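Local coordinates for CRISPR-associated endonuclease Cas1 (Thermotoga maritima, PDB 4XTK), which acts as a metal-dependent DNA endonuclease of the prokaryotic CRISPR immune system and works as a homodimer, at the interface of chains A and B. Residues are numbered along the deposited sequence; one frame, centred on the assembly and turned at random. Chains: chain A/B, CRISPR-associated endonuclease Cas1.

The interface of chains A and B. Residues chain A 47-51, 70-73, 78; chain B 54-55, 58-59.
The ring of A:Phe70 presents one face to the partner chain, and B:Leu58 CD1 sits over the centre of that face, 3.7 Å from A:Phe70 CE2, in a CH-pi contact. The CG methylene of B:Lys55 approaches A:Phe70 CD1 from the same side as B:Leu58, as its chain slides past in the opposite direction. The A:Phe71 ring works within its own chain: A:Phe48 CE1 covers one face toward the rim, and the carbonyl oxygen of A:Val47 lies at its edge. This patch of the two-fold Cas1 homodimer interface illustrates how a lysine from the first turn of helix B 55-63 can be read by main-chain carbonyls. B:Lys55 has CG anti to its backbone N (chi1 -173°) and bends at chi3 (80°), which carries the ammonium among the carbonyls of A:Phe48, A:Gly49 and A:Phe71. The bond to A:Phe71 O, 2.8 Å from B:Lys55 NZ, lies in the carbonyl plane, whereas in the hydrogen bond to A:Gly49 O the donor stands 63° out of that carbonyl plane, not on a lone pair. A:Phe48 O, 3.2 Å from B:Lys55 NZ, lies nearly on the extension of the CE-NZ bond and is at best a weak acceptor. The A:Glu50 side chain crosses that of B:Lys55 at about a right angle, and A:Glu50 OE2 forms a salt bridge to B:Lys55 NZ, 3.6 Å. B:Glu59, extended beyond CG, brings its carboxylate near that of A:Glu50, a like-charge pair the ammonium may offset. B:Glu59 OE2 rests 3.3 Å from A:Asn72 CB, while B:Glu59 CG packs obliquely on A:Val78 CG1. At the start of the helix, B:Lys55 N donates to A:Val51 O over 3.0 Å, nearly along the C=O axis.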
loop_
_atom_site.group_PDB
_atom_site.type_symbol
_atom_site.label_atom_id
_atom_site.label_comp_id
_atom_site.label_asym_id
_atom_site.label_seq_id
_atom_site.Cartn_x
_atom_site.Cartn_y
_atom_site.Cartn_z
ATOM N N VAL A 47 19.522 3.953 -0.864
ATOM C CA VAL A 47 20.555 3.929 0.171
ATOM C C VAL A 47 21.510 2.744 0.044
ATOM O O VAL A 47 21.120 1.598 0.266
ATOM C CB VAL A 47 19.916 3.894 1.571
ATOM C CG1 VAL A 47 20.985 3.724 2.639
ATOM C CG2 VAL A 47 19.127 5.157 1.808
ATOM N N PHE A 48 22.749 3.021 -0.357
ATOM C CA PHE A 48 23.793 1.996 -0.405
ATOM C C PHE A 48 24.717 1.997 0.813
ATOM O O PHE A 48 25.499 1.065 1.009
ATOM C CB PHE A 48 24.604 2.156 -1.693
ATOM C CG PHE A 48 23.767 2.054 -2.930
ATOM C CD1 PHE A 48 23.457 0.817 -3.472
ATOM C CD2 PHE A 48 23.251 3.189 -3.532
ATOM C CE1 PHE A 48 22.667 0.713 -4.603
ATOM C CE2 PHE A 48 22.463 3.090 -4.662
ATOM C CZ PHE A 48 22.172 1.850 -5.197
ATOM N N GLY A 49 24.612 3.032 1.638
ATOM C CA GLY A 49 25.524 3.196 2.754
ATOM C C GLY A 49 24.939 2.660 4.042
ATOM O O GLY A 49 23.823 2.147 4.053
ATOM N N GLU A 50 25.690 2.774 5.131
ATOM C CA GLU A 50 25.176 2.378 6.434
ATOM C C GLU A 50 24.560 3.596 7.109
ATOM O O GLU A 50 25.259 4.547 7.451
ATOM C CB GLU A 50 26.283 1.767 7.300
ATOM C CG GLU A 50 26.947 0.542 6.675
ATOM C CD GLU A 50 25.991 -0.632 6.504
ATOM O OE1 GLU A 50 25.035 -0.750 7.301
ATOM O OE2 GLU A 50 26.189 -1.430 5.562
ATOM N N VAL A 51 23.242 3.571 7.287
ATOM C CA VAL A 51 22.536 4.731 7.813
ATOM C C VAL A 51 21.638 4.406 9.008
ATOM O O VAL A 51 20.987 3.359 9.053
ATOM C CB VAL A 51 21.665 5.415 6.716
ATOM C CG1 VAL A 51 22.542 6.000 5.620
ATOM C CG2 VAL A 51 20.642 4.442 6.135
ATOM N N PHE A 70 16.499 0.401 0.041
ATOM C CA PHE A 70 17.707 0.054 0.770
ATOM C C PHE A 70 18.455 -1.082 0.087
ATOM O O PHE A 70 17.859 -2.071 -0.346
ATOM C CB PHE A 70 17.366 -0.316 2.217
ATOM C CG PHE A 70 16.817 0.828 3.013
ATOM C CD1 PHE A 70 17.669 1.713 3.654
ATOM C CD2 PHE A 70 15.445 1.039 3.098
ATOM C CE1 PHE A 70 17.166 2.777 4.381
ATOM C CE2 PHE A 70 14.936 2.101 3.822
ATOM C CZ PHE A 70 15.797 2.971 4.465
ATOM N N PHE A 71 19.767 -0.912 -0.015
ATOM C CA PHE A 71 20.658 -1.929 -0.555
ATOM C C PHE A 71 21.699 -2.259 0.508
ATOM O O PHE A 71 22.150 -1.364 1.229
ATOM C CB PHE A 71 21.337 -1.442 -1.841
ATOM C CG PHE A 71 20.378 -1.147 -2.974
ATOM C CD1 PHE A 71 19.584 -0.009 -2.960
ATOM C CD2 PHE A 71 20.295 -1.998 -4.067
ATOM C CE1 PHE A 71 18.710 0.260 -3.999
ATOM C CE2 PHE A 71 19.427 -1.732 -5.112
ATOM C CZ PHE A 71 18.635 -0.602 -5.078
ATOM N N ASN A 72 22.078 -3.528 0.631
ATOM C CA ASN A 72 23.149 -3.868 1.565
ATOM C C ASN A 72 24.515 -3.538 0.950
ATOM O O ASN A 72 24.590 -2.980 -0.144
ATOM C CB ASN A 72 23.053 -5.342 2.003
ATOM C CG ASN A 72 23.242 -6.319 0.859
ATOM O OD1 ASN A 72 23.823 -5.992 -0.179
ATOM N ND2 ASN A 72 22.737 -7.531 1.039
ATOM N N ARG A 73 25.600 -3.868 1.638
ATOM C CA ARG A 73 26.900 -3.376 1.196
ATOM C C ARG A 73 27.393 -4.163 -0.014
ATOM O O ARG A 73 28.170 -3.631 -0.833
ATOM C CB ARG A 73 27.924 -3.423 2.337
ATOM C CG ARG A 73 29.280 -2.878 1.915
ATOM C CD ARG A 73 30.412 -3.435 2.766
ATOM N NE ARG A 73 30.109 -4.773 3.263
ATOM C CZ ARG A 73 30.591 -5.894 2.736
ATOM N NH1 ARG A 73 31.405 -5.849 1.686
ATOM N NH2 ARG A 73 30.253 -7.063 3.262
ATOM N N VAL A 78 17.741 -5.121 -0.437
ATOM C CA VAL A 78 17.115 -5.685 0.759
ATOM C C VAL A 78 15.636 -5.328 0.902
ATOM O O VAL A 78 14.857 -6.120 1.429
ATOM C CB VAL A 78 17.880 -5.277 2.050
ATOM C CG1 VAL A 78 19.339 -5.697 1.947
ATOM C CG2 VAL A 78 17.775 -3.792 2.314
ATOM N N ASN B 54 18.577 1.348 12.204
ATOM C CA ASN B 54 19.520 1.507 11.107
ATOM C C ASN B 54 19.279 0.485 10.002
ATOM O O ASN B 54 18.356 -0.328 10.085
ATOM C CB ASN B 54 20.962 1.416 11.612
ATOM C CG ASN B 54 21.219 0.190 12.461
ATOM O OD1 ASN B 54 20.492 -0.800 12.397
ATOM N ND2 ASN B 54 22.266 0.255 13.272
ATOM N N LYS B 55 20.102 0.539 8.964
ATOM C CA LYS B 55 19.932 -0.346 7.822
ATOM C C LYS B 55 20.218 -1.803 8.188
ATOM O O LYS B 55 19.623 -2.717 7.619
ATOM C CB LYS B 55 20.831 0.099 6.669
ATOM C CG LYS B 55 20.586 -0.659 5.383
ATOM C CD LYS B 55 21.478 -0.159 4.270
ATOM C CE LYS B 55 22.866 -0.751 4.382
ATOM N NZ LYS B 55 23.723 -0.263 3.271
ATOM N N LEU B 58 17.108 -3.339 9.329
ATOM C CA LEU B 58 16.252 -3.598 8.175
ATOM C C LEU B 58 16.749 -4.822 7.405
ATOM O O LEU B 58 15.954 -5.623 6.910
ATOM C CB LEU B 58 16.193 -2.377 7.253
ATOM C CG LEU B 58 15.495 -1.135 7.816
ATOM C CD1 LEU B 58 15.381 -0.028 6.766
ATOM C CD2 LEU B 58 14.131 -1.495 8.376
ATOM N N GLU B 59 18.068 -4.963 7.313
ATOM C CA GLU B 59 18.666 -6.138 6.686
ATOM C C GLU B 59 18.268 -7.406 7.430
ATOM O O GLU B 59 18.073 -8.456 6.820
ATOM C CB GLU B 59 20.190 -6.013 6.636
ATOM C CG GLU B 59 20.688 -4.972 5.649
ATOM C CD GLU B 59 22.197 -4.807 5.673
ATOM O OE1 GLU B 59 22.874 -5.565 6.403
ATOM O OE2 GLU B 59 22.707 -3.915 4.963
#